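Local coordinates for protein beta-galactosidase (Streptococcus pneumoniae, PDB 4CUA) that probably binds carbohydrate as a calcium-containing module of a beta-galactosidase, an enzyme that hydrolyses terminal beta-galactosides, at residues A[19-24]-A[113-118]; A[27-32]-A[46-51]; A[51-56]-A[167-172]; A[81-86]-A[171-176]. All blocks are in the same frame, centred on the assembly; numbering follows the deposited sequence. Where two conformers were deposited one is given.

Contact 1: residues A[19-24]-A[113-118]; sequences LAFASD and SFVGNE
Val115 N donates to Ala22 O at 2.9 Å with a nearly straight N-H...O angle of 168°, and Gly116 N donates to Ser23 O, also at 2.9 Å. In the second bond the donor sits in the carbonyl plane, on a lone pair of Ser23 O. Val115 N is 3.4 Å from Ser23 O as well, but the angle is too poor for a bond, so each amide serves one carbonyl. Two successive amides of the 3-10 segment thus bind two successive carbonyls where strand 19-22 gives way to a loop.

Polar matter continues at Asp24. Its CG is anti to the backbone N (chi1 -168°), and the side chain crosses that of Phe114 obliquely, OD1 lying in the ring plane at its edge, 3.4 Å from CD1. The carboxylate and ring planes are turned 59° apart. The same OD1 has its charge partner in Arg54, through a salt bridge to NH2, while Ser23 OG is bonded to Ser60 N.

Apolar packing is modest. Val115 CG2 reaches Phe21 CB at 3.9 Å and also touches Ala22 O at 3.3 Å.

Around this pairing, strand 19-22 hydrogen-bonds antiparallel to strand 58-67, through Leu19 with Leu64 and Phe21 with Gly62. The Phe21 ring stacks on Phe122, and Ser113 OG bonds to Val31 N. The contact therefore joins the loop between strands 94-100 and 128-130 to the end of strand 19-22 in this galactose-binding-type beta fold.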
# COMPACT_ATOMS: atom_id res chain seq x y z
N LEU A 19 -8.30 -4.39 4.01
CA LEU A 19 -8.03 -4.95 2.68
C LEU A 19 -6.96 -4.10 2.05
O LEU A 19 -7.07 -2.87 2.01
CB LEU A 19 -9.28 -4.81 1.80
CG LEU A 19 -9.25 -5.15 0.32
CD1 LEU A 19 -9.02 -6.64 0.15
CD2 LEU A 19 -10.63 -4.81 -0.26
N ALA A 20 -5.91 -4.75 1.57
CA ALA A 20 -4.92 -4.09 0.71
C ALA A 20 -5.47 -3.95 -0.69
O ALA A 20 -6.21 -4.81 -1.22
CB ALA A 20 -3.63 -4.91 0.68
N PHE A 21 -5.10 -2.87 -1.36
CA PHE A 21 -5.54 -2.64 -2.74
C PHE A 21 -4.36 -2.00 -3.49
O PHE A 21 -3.45 -1.42 -2.91
CB PHE A 21 -6.79 -1.75 -2.78
CG PHE A 21 -6.58 -0.35 -2.19
CD1 PHE A 21 -6.11 0.70 -2.96
CD2 PHE A 21 -6.89 -0.08 -0.84
CE1 PHE A 21 -5.96 1.95 -2.44
CE2 PHE A 21 -6.71 1.16 -0.33
CZ PHE A 21 -6.22 2.17 -1.11
N ALA A 22 -4.38 -2.14 -4.83
CA ALA A 22 -3.38 -1.56 -5.69
C ALA A 22 -4.00 -1.08 -6.95
O ALA A 22 -5.02 -1.62 -7.38
CB ALA A 22 -2.30 -2.54 -6.02
N SER A 23 -3.42 -0.05 -7.54
CA SER A 23 -3.93 0.40 -8.85
C SER A 23 -3.75 -0.69 -9.93
O SER A 23 -4.59 -0.85 -10.81
CB SER A 23 -3.17 1.66 -9.24
OG SER A 23 -1.80 1.49 -9.24
N ASP A 24 -2.66 -1.42 -9.86
CA ASP A 24 -2.30 -2.48 -10.77
C ASP A 24 -1.26 -3.36 -10.09
O ASP A 24 -0.53 -2.94 -9.17
CB ASP A 24 -1.74 -1.91 -12.09
CG ASP A 24 -1.63 -2.91 -13.15
OD1 ASP A 24 -2.51 -3.76 -13.29
OD2 ASP A 24 -0.59 -2.83 -13.93
N SER A 113 -6.36 -6.04 -6.52
CA SER A 113 -5.01 -5.92 -7.07
C SER A 113 -5.00 -5.02 -8.33
O SER A 113 -3.92 -4.74 -8.82
CB SER A 113 -4.42 -7.28 -7.40
OG SER A 113 -3.98 -7.94 -6.20
N PHE A 114 -6.19 -4.71 -8.83
CA PHE A 114 -6.29 -4.04 -10.14
C PHE A 114 -7.33 -2.95 -10.12
O PHE A 114 -8.24 -2.88 -10.96
CB PHE A 114 -6.65 -5.08 -11.22
CG PHE A 114 -5.71 -6.20 -11.27
CD1 PHE A 114 -4.52 -6.12 -11.98
CD2 PHE A 114 -5.99 -7.38 -10.61
CE1 PHE A 114 -3.67 -7.20 -11.96
CE2 PHE A 114 -5.13 -8.46 -10.62
CZ PHE A 114 -3.98 -8.36 -11.31
N VAL A 115 -7.30 -2.05 -9.14
CA VAL A 115 -8.36 -1.08 -8.94
C VAL A 115 -8.49 -0.17 -10.17
O VAL A 115 -9.56 0.26 -10.51
CB VAL A 115 -8.13 -0.30 -7.64
CG1 VAL A 115 -9.18 0.76 -7.50
CG2 VAL A 115 -8.14 -1.22 -6.42
N GLY A 116 -7.39 0.07 -10.83
CA GLY A 116 -7.45 0.90 -12.04
C GLY A 116 -8.26 0.35 -13.17
O GLY A 116 -8.56 1.11 -14.12
N ASN A 117 -8.57 -0.94 -13.14
CA ASN A 117 -9.40 -1.60 -14.17
C ASN A 117 -10.87 -1.66 -13.84
O ASN A 117 -11.63 -2.35 -14.55
CB ASN A 117 -8.84 -2.97 -14.43
CG ASN A 117 -9.18 -3.50 -15.79
OD1 ASN A 117 -9.25 -2.74 -16.75
ND2 ASN A 117 -9.36 -4.82 -15.87
N GLU A 118 -11.34 -0.91 -12.85
CA GLU A 118 -12.77 -0.86 -12.50
C GLU A 118 -13.14 0.56 -12.12
O GLU A 118 -12.26 1.35 -11.83
CB GLU A 118 -13.14 -1.85 -11.42
CG GLU A 118 -12.54 -1.57 -10.04
CD GLU A 118 -12.84 -2.68 -9.07
OE1 GLU A 118 -12.19 -3.73 -9.13
OE2 GLU A 118 -13.74 -2.56 -8.18

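Contact 2: residues A[27-32]-A[46-51]; sequences PSDPVS and ANRWTN. With CA (calcium ion), chain C; EDO (1,2-ethanediol), chain F; EDO (1,2-ethanediol), chain D.
Asp29 meets Thr50 because two first torsions converge: Asp29 places CG beside its own backbone N (chi1 -66°), and Thr50 holds OG1 between its backbone N and carbonyl carbon (chi1 82°). Thr50 OG1 then donates to Asp29 OD2 at 2.7 Å, approaching on the anti side of the carboxylate and 27° out of its plane. The CA-H of Trp49 points at Asp29 O. Next to it, Val31 CB packs on Trp49 CD1 at 3.7 Å, and Trp49 NE1 bonds to Asp24 O. Segment 46-51 also gives Asn47 OD1 to the calcium ion (2.3 Å) and runs into strand 49-50, paired with strand 172-177.

Asp29 OD1 lies 4.3 Å from Arg48 NE, well out of the guanidinium plane, so the charges attract without a salt bridge. One ethanediol, probably from the crystallisation liquor, links them instead: its O2 donates to Asp29 OD2 at 2.6 Å and accepts from Arg48 NE at 2.8 Å. A second glycol joins Asp29 OD1 to Arg48 N.

With Asn26 ND2 also on OD2, that oxygen receives three bonds, which would favour an ionised carboxylate. Both carboxylate oxygens accept from glycol hydroxyls, so Asp29 and Arg48 can hold small polyols.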
# COMPACT_ATOMS: atom_id res chain seq x y z
N PRO A 27 0.23 -10.09 -11.91
CA PRO A 27 -0.82 -10.95 -11.36
C PRO A 27 -0.37 -12.02 -10.40
O PRO A 27 -1.15 -12.37 -9.51
CB PRO A 27 -1.47 -11.52 -12.60
CG PRO A 27 -1.33 -10.41 -13.57
CD PRO A 27 0.04 -9.87 -13.35
N SER A 28 0.83 -12.53 -10.52
CA SER A 28 1.31 -13.57 -9.60
C SER A 28 1.83 -12.97 -8.28
O SER A 28 2.24 -13.74 -7.37
CB SER A 28 2.46 -14.39 -10.24
OG SER A 28 3.49 -13.52 -10.57
N ASP A 29 1.80 -11.63 -8.19
CA ASP A 29 2.22 -10.88 -7.00
C ASP A 29 1.05 -10.01 -6.51
O ASP A 29 1.15 -8.78 -6.51
CB ASP A 29 3.40 -9.97 -7.32
CG ASP A 29 4.66 -10.70 -7.67
OD1 ASP A 29 5.00 -11.71 -7.02
OD2 ASP A 29 5.41 -10.15 -8.54
N PRO A 30 -0.04 -10.66 -6.11
CA PRO A 30 -1.24 -9.87 -5.76
C PRO A 30 -0.99 -8.99 -4.55
O PRO A 30 -0.16 -9.32 -3.69
CB PRO A 30 -2.26 -10.92 -5.41
CG PRO A 30 -1.44 -12.12 -5.05
CD PRO A 30 -0.27 -12.08 -5.97
N VAL A 31 -1.69 -7.88 -4.44
CA VAL A 31 -1.48 -6.92 -3.36
C VAL A 31 -1.87 -7.45 -2.01
O VAL A 31 -1.42 -6.94 -1.02
CB VAL A 31 -2.19 -5.57 -3.70
CG1 VAL A 31 -3.67 -5.69 -3.50
CG2 VAL A 31 -1.57 -4.42 -2.88
N SER A 32 -2.72 -8.46 -1.96
CA SER A 32 -3.05 -9.14 -0.69
C SER A 32 -1.78 -9.65 -0.00
O SER A 32 -1.73 -9.80 1.22
CB SER A 32 -4.03 -10.30 -0.96
OG SER A 32 -3.52 -11.17 -1.95
N ALA A 46 8.81 -16.49 -2.10
CA ALA A 46 8.45 -15.24 -2.71
C ALA A 46 7.15 -14.79 -2.09
O ALA A 46 6.14 -15.53 -2.11
CB ALA A 46 8.31 -15.36 -4.20
N ASN A 47 7.16 -13.58 -1.55
CA ASN A 47 5.94 -13.01 -0.95
C ASN A 47 6.00 -11.48 -1.10
O ASN A 47 6.76 -10.81 -0.44
CB ASN A 47 5.86 -13.35 0.55
CG ASN A 47 4.58 -12.80 1.16
OD1 ASN A 47 4.58 -11.67 1.69
ND2 ASN A 47 3.53 -13.55 1.06
N ARG A 48 5.28 -10.98 -2.08
CA ARG A 48 5.38 -9.57 -2.41
C ARG A 48 4.28 -9.15 -3.34
O ARG A 48 3.77 -9.97 -4.11
CB ARG A 48 6.74 -9.27 -3.00
CG ARG A 48 7.14 -10.18 -4.16
CD ARG A 48 8.48 -9.79 -4.69
NE ARG A 48 8.97 -10.66 -5.75
CZ ARG A 48 9.69 -11.77 -5.56
NH1 ARG A 48 9.98 -12.23 -4.37
NH2 ARG A 48 10.08 -12.48 -6.63
N TRP A 49 3.89 -7.85 -3.26
CA TRP A 49 3.25 -7.19 -4.36
C TRP A 49 4.34 -6.62 -5.23
O TRP A 49 5.36 -6.12 -4.75
CB TRP A 49 2.39 -6.04 -3.87
CG TRP A 49 1.96 -5.13 -5.00
CD1 TRP A 49 0.88 -5.28 -5.76
CD2 TRP A 49 2.66 -3.96 -5.47
NE1 TRP A 49 0.82 -4.27 -6.69
CE2 TRP A 49 1.91 -3.47 -6.55
CE3 TRP A 49 3.82 -3.32 -5.10
CZ2 TRP A 49 2.28 -2.31 -7.25
CZ3 TRP A 49 4.18 -2.15 -5.79
CH2 TRP A 49 3.41 -1.68 -6.85
N THR A 50 4.15 -6.71 -6.55
CA THR A 50 4.97 -5.91 -7.47
C THR A 50 4.08 -5.51 -8.61
O THR A 50 3.02 -6.06 -8.80
CB THR A 50 6.16 -6.69 -8.06
OG1 THR A 50 5.73 -7.49 -9.15
CG2 THR A 50 6.90 -7.58 -7.07
N ASN A 51 4.60 -4.54 -9.38
CA ASN A 51 4.02 -4.21 -10.70
C ASN A 51 5.09 -4.55 -11.76
O ASN A 51 5.16 -3.85 -12.79
CB ASN A 51 3.50 -2.82 -10.79
CG ASN A 51 4.54 -1.76 -10.59
OD1 ASN A 51 5.63 -2.04 -10.11
ND2 ASN A 51 4.18 -0.49 -10.90
CA CA C . 3.64 -10.08 3.03
C1 EDO F . 3.49 -14.94 -4.33
O1 EDO F . 2.27 -14.35 -4.72
C2 EDO F . 4.65 -14.20 -4.98
O2 EDO F . 4.80 -12.87 -4.41
C1 EDO D . 9.98 -9.88 -9.34
O1 EDO D . 10.77 -11.03 -9.11
C2 EDO D . 8.53 -10.19 -9.61
O2 EDO D . 7.96 -10.78 -8.40

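Contact 3: residues A[51-56]-A[167-172]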
# COMPACT_ATOMS: atom_id res chain seq x y z
N ASN A 51 4.60 -4.54 -9.38
CA ASN A 51 4.02 -4.21 -10.70
C ASN A 51 5.09 -4.55 -11.76
O ASN A 51 5.16 -3.85 -12.79
CB ASN A 51 3.50 -2.82 -10.79
CG ASN A 51 4.54 -1.76 -10.59
OD1 ASN A 51 5.63 -2.04 -10.11
ND2 ASN A 51 4.18 -0.49 -10.90
N TRP A 52 5.83 -5.60 -11.54
CA TRP A 52 6.88 -6.05 -12.47
C TRP A 52 6.27 -6.29 -13.85
O TRP A 52 5.32 -6.98 -14.01
CB TRP A 52 7.55 -7.30 -11.93
CG TRP A 52 8.58 -7.87 -12.84
CD1 TRP A 52 9.89 -7.46 -12.95
CD2 TRP A 52 8.42 -8.97 -13.73
NE1 TRP A 52 10.52 -8.24 -13.90
CE2 TRP A 52 9.66 -9.18 -14.36
CE3 TRP A 52 7.36 -9.79 -14.07
CZ2 TRP A 52 9.85 -10.16 -15.36
CZ3 TRP A 52 7.56 -10.79 -15.07
CH2 TRP A 52 8.79 -10.95 -15.68
N ASN A 53 6.92 -5.70 -14.84
CA ASN A 53 6.57 -5.83 -16.26
C ASN A 53 5.16 -5.38 -16.58
O ASN A 53 4.57 -5.86 -17.56
CB ASN A 53 6.84 -7.24 -16.71
CG ASN A 53 6.91 -7.35 -18.23
OD1 ASN A 53 7.42 -6.44 -18.86
ND2 ASN A 53 6.36 -8.43 -18.79
N ARG A 54 4.59 -4.45 -15.83
CA ARG A 54 3.27 -3.93 -16.10
C ARG A 54 3.44 -2.64 -16.91
O ARG A 54 4.52 -2.05 -16.96
CB ARG A 54 2.42 -3.75 -14.81
CG ARG A 54 2.15 -5.03 -14.06
CD ARG A 54 1.27 -6.01 -14.83
NE ARG A 54 -0.09 -5.54 -14.89
CZ ARG A 54 -1.10 -6.28 -15.39
NH1 ARG A 54 -0.86 -7.47 -15.96
NH2 ARG A 54 -2.32 -5.84 -15.27
N SER A 55 2.38 -2.20 -17.53
CA SER A 55 2.50 -1.13 -18.50
C SER A 55 2.72 0.25 -17.89
O SER A 55 3.35 1.12 -18.52
CB SER A 55 1.26 -1.14 -19.39
OG SER A 55 0.07 -0.93 -18.63
N ASN A 56 2.20 0.53 -16.70
CA ASN A 56 2.33 1.84 -16.09
C ASN A 56 3.51 1.81 -15.14
O ASN A 56 3.56 0.94 -14.26
CB ASN A 56 1.07 2.26 -15.31
CG ASN A 56 1.04 3.74 -14.93
OD1 ASN A 56 2.06 4.45 -14.85
ND2 ASN A 56 -0.15 4.19 -14.67
N ASN A 167 16.12 1.76 -13.71
CA ASN A 167 16.82 0.52 -13.95
C ASN A 167 16.08 -0.76 -13.51
O ASN A 167 16.65 -1.84 -13.50
CB ASN A 167 18.25 0.57 -13.38
CG ASN A 167 18.31 0.52 -11.86
OD1 ASN A 167 17.31 0.62 -11.16
ND2 ASN A 167 19.51 0.33 -11.35
N LYS A 168 14.79 -0.63 -13.17
CA LYS A 168 14.00 -1.77 -12.77
C LYS A 168 12.79 -1.89 -13.70
O LYS A 168 12.40 -0.93 -14.36
CB LYS A 168 13.53 -1.56 -11.33
CG LYS A 168 14.61 -1.50 -10.28
CD LYS A 168 15.44 -2.74 -10.16
CE LYS A 168 16.42 -2.68 -8.99
NZ LYS A 168 17.14 -3.94 -8.83
N ARG A 169 12.14 -3.05 -13.64
CA ARG A 169 10.94 -3.31 -14.39
C ARG A 169 9.66 -3.18 -13.47
O ARG A 169 8.54 -3.40 -13.91
CB ARG A 169 11.03 -4.67 -15.06
CG ARG A 169 12.13 -4.77 -16.16
CD ARG A 169 12.30 -6.16 -16.68
NE ARG A 169 11.19 -6.52 -17.60
CZ ARG A 169 10.99 -7.74 -18.08
NH1 ARG A 169 11.80 -8.73 -17.82
NH2 ARG A 169 9.95 -7.92 -18.90
N GLY A 170 9.88 -2.83 -12.19
CA GLY A 170 8.76 -2.56 -11.30
C GLY A 170 9.21 -2.23 -9.91
O GLY A 170 10.40 -2.30 -9.60
N THR A 171 8.19 -1.88 -9.11
CA THR A 171 8.32 -1.59 -7.68
C THR A 171 7.87 -2.84 -6.96
O THR A 171 7.06 -3.62 -7.47
CB THR A 171 7.49 -0.39 -7.30
OG1 THR A 171 7.98 0.72 -8.09
CG2 THR A 171 7.67 -0.03 -5.83
N SER A 172 8.39 -3.02 -5.76
CA SER A 172 8.14 -4.23 -5.01
C SER A 172 8.05 -4.02 -3.48
O SER A 172 8.92 -3.40 -2.89
CB SER A 172 9.23 -5.24 -5.30
OG SER A 172 9.09 -6.48 -4.60
O HOH W 1 5.70 1.70 -9.55
O HOH W 2 9.54 -4.52 -18.53
O HOH W 3 6.96 -1.50 -15.87
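Asn51 and Thr171 pair across a loop-to-loop junction built on a type II beta turn, Asn51 to Arg54, at one end of the beta-sandwich that galactose-binding domains adopt. Asn51 grips Thr171 twice. Its backbone N donates to Thr171 O at 3.2 Å, and its side-chain OD1 accepts from Thr171 N at 2.8 Å, with an N-H...O angle of 168°. A third bond, Asn53 N to Arg169 O at 3.0 Å, has its donor above the carbonyl plane.

Close backbone packing accompanies these bonds. The CA atoms of Trp52 and Gly170 are 4.1 Å apart, and the CA-H of Trp52 also points to Arg169 O.

The exposed side is made by Arg169, which runs beside Trp52 and Asn53, all pointing the same way. Trp52 CZ2 stands over one face of the guanidinium, 3.4 Å from Arg169 NH1. The planes are 56° apart, so this is not a parallel stack.

Charge and water finish the edge. Arg169 NH2 makes a weak hydrogen bond to Asn53 OD1 at 2.9 Å. One water sits in the guanidinium plane, accepting from Arg169 NE at 2.8 Å and donating to Asn53 OD1.

Contact 4: residues A[81-86]-A[171-176]; sequences VGFHED and TSITEV. With CA (calcium ion), chain C; EDO (1,2-ethanediol), chain D.
Val81 and Ile173 form the apolar centre, where Val81 CG1 is 3.6 Å from Ile173 CG1. The same Ile173 CG1 also lies beside Phe83, 3.9 Å from CD1. Val81 CG1 also stands over one face of the Phe83 ring, offset toward the rim. Val81 CG2 adds a looser touch on Val176 CG1. Met162 of strand 157-163 packs on Phe83 and Ile173.

The backbone beneath is an antiparallel ladder with a kink. Val81 with Val176 and Phe83 with Ile173 are non-hydrogen-bonded pairs, yet one residue separates the first members and two separate the second. Thr174 and Glu175 together thus face Gly82, a bulge-like irregularity where the chain turns a corner at Thr174. Gly82 N donates to Glu175 O at 2.8 Å, nearly along the C=O axis, and Gly82 O accepts from Thr174 N at 2.9 Å.

At the polar edge, His84 N bonds to Ser172 O at 3.1 Å, the donor 55° out of the carbonyl plane. His84 ND1 and Ser172 OG are hydrogen-bonded at 2.7 Å, with OG near the ring plane at its edge. The buried His84 O has no partner in the model.

At this corner Thr174 O, and OE1 of the Glu175 side chain bent at chi2, bind the calcium ion at 2.4 and 2.3 Å. Asn33, Asp36, Leu38 and Asn47 complete this site, probably a structural one, as in many galactose-binding-type beta-sandwich modules.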
# COMPACT_ATOMS: atom_id res chain seq x y z
N VAL A 81 6.85 0.32 5.25
CA VAL A 81 6.88 -0.43 3.99
C VAL A 81 8.18 -1.16 3.84
O VAL A 81 9.26 -0.58 3.82
CB VAL A 81 6.73 0.49 2.78
CG1 VAL A 81 6.65 -0.31 1.47
CG2 VAL A 81 5.55 1.40 2.91
N GLY A 82 8.06 -2.47 3.69
CA GLY A 82 9.21 -3.32 3.44
C GLY A 82 9.42 -3.48 1.95
O GLY A 82 8.77 -4.31 1.33
N PHE A 83 10.30 -2.70 1.39
CA PHE A 83 10.63 -2.85 -0.02
C PHE A 83 11.47 -4.08 -0.26
O PHE A 83 12.40 -4.40 0.51
CB PHE A 83 11.32 -1.57 -0.54
CG PHE A 83 10.43 -0.37 -0.54
CD1 PHE A 83 9.38 -0.27 -1.44
CD2 PHE A 83 10.59 0.66 0.40
CE1 PHE A 83 8.54 0.84 -1.41
CE2 PHE A 83 9.73 1.74 0.44
CZ PHE A 83 8.71 1.83 -0.47
N HIS A 84 11.26 -4.73 -1.40
CA HIS A 84 12.02 -5.86 -1.84
C HIS A 84 12.75 -5.53 -3.13
O HIS A 84 12.29 -4.72 -3.88
CB HIS A 84 11.10 -7.11 -1.95
CG HIS A 84 11.56 -8.13 -2.95
ND1 HIS A 84 11.33 -7.99 -4.28
CD2 HIS A 84 12.29 -9.26 -2.80
CE1 HIS A 84 11.85 -9.01 -4.94
NE2 HIS A 84 12.44 -9.81 -4.07
N GLU A 85 13.87 -6.17 -3.36
CA GLU A 85 14.58 -5.96 -4.62
C GLU A 85 15.23 -7.23 -5.10
O GLU A 85 15.76 -8.03 -4.34
CB GLU A 85 15.65 -4.86 -4.50
CG GLU A 85 16.85 -5.23 -3.66
CD GLU A 85 17.92 -4.14 -3.66
OE1 GLU A 85 17.79 -3.16 -4.39
OE2 GLU A 85 18.89 -4.26 -2.89
N ASP A 86 15.21 -7.37 -6.42
CA ASP A 86 15.94 -8.41 -7.14
C ASP A 86 16.39 -7.76 -8.49
O ASP A 86 16.33 -6.55 -8.61
CB ASP A 86 15.17 -9.72 -7.25
CG ASP A 86 13.86 -9.62 -8.08
OD1 ASP A 86 13.69 -8.70 -8.90
OD2 ASP A 86 13.04 -10.57 -7.88
N THR A 171 8.19 -1.88 -9.11
CA THR A 171 8.32 -1.59 -7.68
C THR A 171 7.87 -2.84 -6.96
O THR A 171 7.06 -3.62 -7.47
CB THR A 171 7.49 -0.39 -7.30
OG1 THR A 171 7.98 0.72 -8.09
CG2 THR A 171 7.67 -0.03 -5.83
N SER A 172 8.39 -3.02 -5.76
CA SER A 172 8.14 -4.23 -5.01
C SER A 172 8.05 -4.02 -3.48
O SER A 172 8.92 -3.40 -2.89
CB SER A 172 9.23 -5.24 -5.30
OG SER A 172 9.09 -6.48 -4.60
N ILE A 173 7.07 -4.65 -2.86
CA ILE A 173 6.79 -4.54 -1.42
C ILE A 173 6.42 -5.91 -0.88
O ILE A 173 5.47 -6.52 -1.33
CB ILE A 173 5.63 -3.59 -1.17
CG1 ILE A 173 5.98 -2.16 -1.57
CG2 ILE A 173 5.21 -3.61 0.31
CD1 ILE A 173 4.77 -1.22 -1.58
N THR A 174 7.16 -6.36 0.16
CA THR A 174 6.78 -7.64 0.81
C THR A 174 5.66 -7.47 1.88
O THR A 174 4.84 -8.33 2.03
CB THR A 174 7.97 -8.38 1.38
OG1 THR A 174 7.51 -9.61 1.96
CG2 THR A 174 8.78 -7.62 2.35
N GLU A 175 5.65 -6.31 2.54
CA GLU A 175 4.66 -6.06 3.62
C GLU A 175 4.61 -4.59 3.88
O GLU A 175 5.63 -3.92 3.82
CB GLU A 175 5.09 -6.85 4.88
CG GLU A 175 4.01 -7.00 5.95
CD GLU A 175 2.90 -7.95 5.65
OE1 GLU A 175 2.86 -8.58 4.57
OE2 GLU A 175 1.97 -8.11 6.52
N VAL A 176 3.40 -4.14 4.24
CA VAL A 176 3.23 -2.83 4.84
C VAL A 176 2.67 -3.05 6.23
O VAL A 176 2.07 -4.10 6.50
CB VAL A 176 2.28 -1.92 4.07
CG1 VAL A 176 2.77 -1.79 2.62
CG2 VAL A 176 0.84 -2.40 4.12
CA CA C . 3.64 -10.08 3.03
C1 EDO D . 9.98 -9.88 -9.34
O1 EDO D . 10.77 -11.03 -9.11
C2 EDO D . 8.53 -10.19 -9.61
O2 EDO D . 7.96 -10.78 -8.40

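Overall arrangement
From the N terminus, contact 1 closes a long loop of 88 residues, bringing 19-24 to 113-118. Contact 2 (27-32 with 46-51) lies within that loop and closes a short one of its own. Contacts 3 and 4 both cross contact 1, since 51-56 and 81-86 precede 113-118 but find partners near the C-terminal end. They end on the shared residues Thr171 and Ser172, and Asn51 belongs to contacts 2 and 3. Strand 172-177 pairs with strands 49-50 and 70-83, tying contacts 2 and 4 into one sheet, and the calcium ion touches both. Contacts 1 and 4, with centres about 17 Å apart, do not touch.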